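Long-range contact in ribonucleoside-diphosphate reductase (Pseudomonas aeruginosa, PDB 5IM3), which probably catalyses the reduction of ribonucleoside diphosphates to the deoxyribonucleotide precursors of DNA and is allosterically regulated by bound nucleotides such as dATP: residues A[372-385]-A[399-411]. Sequence-based numbering, arbitrary orientation.
Sequences SCYLTTVPDDLSGI and AGGLGNDWTPVRA. With DTP (2'-deoxyadenosine 5'-triphosphate), chain G.
Asp380 OD2 is gripped by two nitrogens of Arg410, NE at 2.9 Å and NH2 at the same length, and lies in the guanidinium plane, at its edge; NE takes the syn lone pair, whereas NH2 meets the oxygen from above the carboxylate. This salt bridge joins the loops that follow the two parallel strands, 373-377 and 401-405, of a beta-alpha-beta unit in the ribonucleotide reductase barrel domain, linked by helix 382-395, and it illustrates how loops at the C-terminal ends of parallel strands can build a nucleotide site. With CG anti to the backbone N (chi1 -174°), Asp380 also presents OD1 to Arg410 N. The dATP O3' donates to Asp380 OD1 at 2.7 Å, so one carboxylate fixes both the arginine and the sugar. Arg410 in turn carries its NH2 to O3G of the triphosphate, and C5' of the ligand lies over one guanidinium face. Lys397 NZ and Val440 O of the second subunit also bond this dATP, consistent with a regulatory site at the subunit interface. Back along the strands, parallel backbone bonds alternate between them, from Gly401 N to Ser372 O at one end to Val378 N to Asp405 O at the other. Beside them Thr376 OG1 donates to Asn404 OD1 (2.7 Å), arriving 46° out of the carbonyl plane, while Asn392 of the linking helix holds the amide's ND2. On the other face Thr377 OG1 donates to Asp405 OD2, which His513 also engages. Beyond the strands, Val378 sets CG2 over one face of the Trp406 indole, 3.8 Å from the five-membered ring centroid and 14° off its normal, while Ile385 CG2 touches CH2 on the six-membered ring of the same indole at 4.1 Å.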
loop_
_atom_site.group_PDB
_atom_site.type_symbol
_atom_site.label_atom_id
_atom_site.label_comp_id
_atom_site.label_asym_id
_atom_site.label_seq_id
_atom_site.Cartn_x
_atom_site.Cartn_y
_atom_site.Cartn_z
ATOM N N SER A 372 -17.639 8.527 44.159
ATOM C CA SER A 372 -16.425 9.074 43.563
ATOM C C SER A 372 -16.609 9.391 42.081
ATOM O O SER A 372 -15.648 9.331 41.309
ATOM C CB SER A 372 -15.254 8.108 43.752
ATOM O OG SER A 372 -15.489 6.887 43.073
ATOM N N CYS A 373 -17.836 9.740 41.678
ATOM C CA CYS A 373 -18.203 10.014 40.291
ATOM C C CYS A 373 -18.916 11.357 40.237
ATOM O O CYS A 373 -19.899 11.562 40.958
ATOM C CB CYS A 373 -19.110 8.896 39.745
ATOM S SG CYS A 373 -20.020 9.211 38.174
ATOM N N TYR A 374 -18.431 12.270 39.392
ATOM C CA TYR A 374 -18.955 13.631 39.378
ATOM C C TYR A 374 -19.084 14.162 37.959
ATOM O O TYR A 374 -18.361 13.745 37.051
ATOM C CB TYR A 374 -18.058 14.591 40.175
ATOM C CG TYR A 374 -17.650 14.079 41.532
ATOM C CD1 TYR A 374 -18.440 14.301 42.649
ATOM C CD2 TYR A 374 -16.469 13.372 41.694
ATOM C CE1 TYR A 374 -18.062 13.831 43.891
ATOM C CE2 TYR A 374 -16.084 12.902 42.922
ATOM C CZ TYR A 374 -16.881 13.130 44.019
ATOM O OH TYR A 374 -16.482 12.651 45.240
ATOM N N LEU A 375 -20.008 15.111 37.792
ATOM C CA LEU A 375 -20.210 15.836 36.548
ATOM C C LEU A 375 -20.132 17.330 36.831
ATOM O O LEU A 375 -20.687 17.811 37.823
ATOM C CB LEU A 375 -21.568 15.514 35.898
ATOM C CG LEU A 375 -21.830 14.083 35.413
ATOM C CD1 LEU A 375 -22.147 13.135 36.568
ATOM C CD2 LEU A 375 -22.966 14.086 34.395
ATOM N N THR A 376 -19.446 18.060 35.955
ATOM C CA THR A 376 -19.294 19.501 36.093
ATOM C C THR A 376 -19.568 20.175 34.758
ATOM O O THR A 376 -19.563 19.541 33.700
ATOM C CB THR A 376 -17.888 19.895 36.568
ATOM O OG1 THR A 376 -16.949 19.698 35.502
ATOM C CG2 THR A 376 -17.463 19.069 37.779
ATOM N N THR A 377 -19.803 21.481 34.827
ATOM C CA THR A 377 -19.923 22.331 33.650
ATOM C C THR A 377 -19.017 23.536 33.854
ATOM O O THR A 377 -18.999 24.123 34.941
ATOM C CB THR A 377 -21.379 22.761 33.413
ATOM O OG1 THR A 377 -21.446 23.628 32.278
ATOM C CG2 THR A 377 -21.954 23.473 34.633
ATOM N N VAL A 378 -18.254 23.883 32.829
ATOM C CA VAL A 378 -17.206 24.899 32.925
ATOM C C VAL A 378 -17.754 26.218 32.389
ATOM O O VAL A 378 -18.245 26.249 31.254
ATOM C CB VAL A 378 -15.941 24.485 32.154
ATOM C CG1 VAL A 378 -14.806 25.454 32.442
ATOM C CG2 VAL A 378 -15.529 23.071 32.521
ATOM N N PRO A 379 -17.698 27.306 33.153
ATOM C CA PRO A 379 -18.193 28.591 32.651
ATOM C C PRO A 379 -17.186 29.287 31.744
ATOM O O PRO A 379 -15.977 29.057 31.808
ATOM C CB PRO A 379 -18.429 29.401 33.932
ATOM C CG PRO A 379 -17.449 28.851 34.893
ATOM C CD PRO A 379 -17.322 27.384 34.575
ATOM N N ASP A 380 -17.717 30.166 30.891
ATOM C CA ASP A 380 -16.915 30.882 29.904
ATOM C C ASP A 380 -16.260 32.127 30.497
ATOM O O ASP A 380 -16.355 33.216 29.922
ATOM C CB ASP A 380 -17.784 31.268 28.701
ATOM C CG ASP A 380 -16.980 31.891 27.563
ATOM O OD1 ASP A 380 -15.836 31.451 27.329
ATOM O OD2 ASP A 380 -17.494 32.824 26.908
ATOM N N ASP A 381 -15.595 31.988 31.642
ATOM C CA ASP A 381 -14.749 33.052 32.165
ATOM C C ASP A 381 -13.505 32.424 32.774
ATOM O O ASP A 381 -13.531 31.279 33.235
ATOM C CB ASP A 381 -15.496 33.943 33.190
ATOM C CG ASP A 381 -15.894 33.203 34.438
ATOM O OD1 ASP A 381 -16.976 32.585 34.448
ATOM O OD2 ASP A 381 -15.129 33.269 35.420
ATOM N N LEU A 382 -12.408 33.183 32.754
ATOM C CA LEU A 382 -11.112 32.629 33.136
ATOM C C LEU A 382 -11.086 32.203 34.598
ATOM O O LEU A 382 -10.487 31.176 34.940
ATOM C CB LEU A 382 -10.000 33.645 32.867
ATOM C CG LEU A 382 -8.579 33.063 32.873
ATOM C CD1 LEU A 382 -8.389 32.070 31.742
ATOM C CD2 LEU A 382 -7.539 34.184 32.805
ATOM N N SER A 383 -11.708 32.987 35.478
ATOM C CA SER A 383 -11.756 32.618 36.889
ATOM C C SER A 383 -12.540 31.326 37.090
ATOM O O SER A 383 -12.102 30.431 37.821
ATOM C CB SER A 383 -12.368 33.757 37.700
ATOM O OG SER A 383 -12.348 33.466 39.086
ATOM N N GLY A 384 -13.694 31.203 36.432
ATOM C CA GLY A 384 -14.482 29.990 36.549
ATOM C C GLY A 384 -13.857 28.807 35.844
ATOM O O GLY A 384 -14.040 27.662 36.267
ATOM N N ILE A 385 -13.115 29.055 34.765
ATOM C CA ILE A 385 -12.343 27.981 34.147
ATOM C C ILE A 385 -11.362 27.403 35.156
ATOM O O ILE A 385 -11.286 26.182 35.349
ATOM C CB ILE A 385 -11.628 28.492 32.884
ATOM C CG1 ILE A 385 -12.632 28.618 31.734
ATOM C CG2 ILE A 385 -10.474 27.567 32.488
ATOM C CD1 ILE A 385 -12.158 29.492 30.598
ATOM N N ALA A 399 -9.220 9.394 43.919
ATOM C CA ALA A 399 -9.532 8.459 42.834
ATOM C C ALA A 399 -10.901 8.711 42.203
ATOM O O ALA A 399 -11.505 7.796 41.638
ATOM C CB ALA A 399 -9.442 7.005 43.311
ATOM N N GLY A 400 -11.403 9.941 42.270
ATOM C CA GLY A 400 -12.690 10.245 41.672
ATOM C C GLY A 400 -12.628 10.355 40.158
ATOM O O GLY A 400 -11.632 10.784 39.574
ATOM N N GLY A 401 -13.720 9.951 39.517
ATOM C CA GLY A 401 -13.874 10.081 38.077
ATOM C C GLY A 401 -14.754 11.274 37.742
ATOM O O GLY A 401 -15.704 11.575 38.464
ATOM N N LEU A 402 -14.436 11.940 36.632
ATOM C CA LEU A 402 -15.017 13.236 36.310
ATOM C C LEU A 402 -15.486 13.308 34.864
ATOM O O LEU A 402 -14.773 12.893 33.944
ATOM C CB LEU A 402 -14.000 14.355 36.545
ATOM C CG LEU A 402 -13.722 14.719 37.998
ATOM C CD1 LEU A 402 -12.321 15.269 38.141
ATOM C CD2 LEU A 402 -14.742 15.735 38.463
ATOM N N GLY A 403 -16.680 13.861 34.673
ATOM C CA GLY A 403 -17.112 14.371 33.382
ATOM C C GLY A 403 -17.130 15.892 33.417
ATOM O O GLY A 403 -17.630 16.490 34.372
ATOM N N ASN A 404 -16.561 16.502 32.375
ATOM C CA ASN A 404 -16.470 17.956 32.251
ATOM C C ASN A 404 -17.165 18.405 30.975
ATOM O O ASN A 404 -16.800 17.965 29.879
ATOM C CB ASN A 404 -15.016 18.432 32.213
ATOM C CG ASN A 404 -14.336 18.397 33.555
ATOM O OD1 ASN A 404 -14.961 18.171 34.594
ATOM N ND2 ASN A 404 -13.031 18.636 33.540
ATOM N N ASP A 405 -18.131 19.312 31.114
ATOM C CA ASP A 405 -18.763 19.966 29.972
ATOM C C ASP A 405 -17.984 21.235 29.630
ATOM O O ASP A 405 -18.068 22.237 30.350
ATOM C CB ASP A 405 -20.221 20.289 30.284
ATOM C CG ASP A 405 -20.794 21.339 29.351
ATOM O OD1 ASP A 405 -20.451 21.318 28.150
ATOM O OD2 ASP A 405 -21.581 22.190 29.819
ATOM N N TRP A 406 -17.242 21.201 28.526
ATOM C CA TRP A 406 -16.433 22.333 28.094
ATOM C C TRP A 406 -17.090 23.151 26.992
ATOM O O TRP A 406 -16.497 24.128 26.526
ATOM C CB TRP A 406 -15.058 21.839 27.641
ATOM C CG TRP A 406 -14.172 21.601 28.809
ATOM C CD1 TRP A 406 -14.094 20.466 29.566
ATOM C CD2 TRP A 406 -13.265 22.538 29.397
ATOM N NE1 TRP A 406 -13.185 20.637 30.581
ATOM C CE2 TRP A 406 -12.661 21.900 30.500
ATOM C CE3 TRP A 406 -12.901 23.853 29.098
ATOM C CZ2 TRP A 406 -11.713 22.533 31.299
ATOM C CZ3 TRP A 406 -11.960 24.477 29.893
ATOM C CH2 TRP A 406 -11.375 23.818 30.979
ATOM N N THR A 407 -18.307 22.797 26.593
ATOM C CA THR A 407 -18.980 23.505 25.510
ATOM C C THR A 407 -19.108 25.008 25.738
ATOM O O THR A 407 -18.960 25.761 24.760
ATOM C CB THR A 407 -20.360 22.876 25.287
ATOM O OG1 THR A 407 -20.196 21.528 24.828
ATOM C CG2 THR A 407 -21.177 23.663 24.268
ATOM N N PRO A 408 -19.388 25.512 26.945
ATOM C CA PRO A 408 -19.621 26.962 27.087
ATOM C C PRO A 408 -18.407 27.824 26.781
ATOM O O PRO A 408 -18.574 29.027 26.536
ATOM C CB PRO A 408 -20.050 27.111 28.557
ATOM C CG PRO A 408 -20.510 25.752 28.973
ATOM C CD PRO A 408 -19.656 24.789 28.201
ATOM N N VAL A 409 -17.203 27.261 26.779
ATOM C CA VAL A 409 -15.980 28.050 26.659
ATOM C C VAL A 409 -15.764 28.432 25.198
ATOM O O VAL A 409 -15.789 27.574 24.310
ATOM C CB VAL A 409 -14.782 27.269 27.224
ATOM C CG1 VAL A 409 -13.481 28.030 27.020
ATOM C CG2 VAL A 409 -15.000 26.980 28.704
ATOM N N ARG A 410 -15.527 29.722 24.952
ATOM C CA ARG A 410 -15.509 30.255 23.594
ATOM C C ARG A 410 -14.334 29.705 22.790
ATOM O O ARG A 410 -13.274 29.376 23.327
ATOM C CB ARG A 410 -15.463 31.782 23.623
ATOM C CG ARG A 410 -14.234 32.376 24.287
ATOM C CD ARG A 410 -14.386 33.882 24.453
ATOM N NE ARG A 410 -15.496 34.216 25.341
ATOM C CZ ARG A 410 -15.764 35.436 25.792
ATOM N NH1 ARG A 410 -15.004 36.466 25.438
ATOM N NH2 ARG A 410 -16.792 35.628 26.603
ATOM N N ALA A 411 -14.534 29.629 21.475
ATOM C CA ALA A 411 -13.662 28.873 20.594
ATOM C C ALA A 411 -12.589 29.764 19.968
ATOM O O ALA A 411 -12.554 30.980 20.166
ATOM C CB ALA A 411 -14.489 28.189 19.505
HETATM P PG DTP G . -16.379 39.038 28.536
HETATM O O1G DTP G . -15.472 39.198 27.364
HETATM O O2G DTP G . -17.635 39.907 28.450
HETATM O O3G DTP G . -16.824 37.589 28.730
HETATM P PB DTP G . -15.196 38.527 31.114
HETATM O O1B DTP G . -16.188 37.456 31.320
HETATM O O2B DTP G . -15.041 39.376 32.375
HETATM O O3B DTP G . -15.656 39.445 29.896
HETATM P PA DTP G . -13.277 36.460 31.053
HETATM O O1A DTP G . -14.431 35.838 31.678
HETATM O O2A DTP G . -12.156 36.497 32.065
HETATM O O3A DTP G . -13.769 37.933 30.729
HETATM O "O5'" DTP G . -12.847 35.629 29.784
HETATM C "C5'" DTP G . -13.806 35.152 28.817
HETATM C "C4'" DTP G . -13.174 34.084 27.960
HETATM O "O4'" DTP G . -11.909 34.562 27.453
HETATM C "C3'" DTP G . -12.891 32.755 28.661
HETATM O "O3'" DTP G . -13.204 31.661 27.799
HETATM C "C2'" DTP G . -11.395 32.813 28.940
HETATM C "C1'" DTP G . -10.867 33.665 27.799
HETATM N N9 DTP G . -9.693 34.454 28.145
HETATM C C8 DTP G . -9.691 35.646 28.819
HETATM N N7 DTP G . -8.494 36.125 29.057
HETATM C C5 DTP G . -7.646 35.186 28.487
HETATM C C6 DTP G . -6.245 35.114 28.385
HETATM N N6 DTP G . -5.416 36.039 28.874
HETATM N N1 DTP G . -5.718 34.048 27.744
HETATM C C2 DTP G . -6.544 33.126 27.242
HETATM N N3 DTP G . -7.878 33.084 27.280
HETATM C C4 DTP G . -8.372 34.152 27.922
#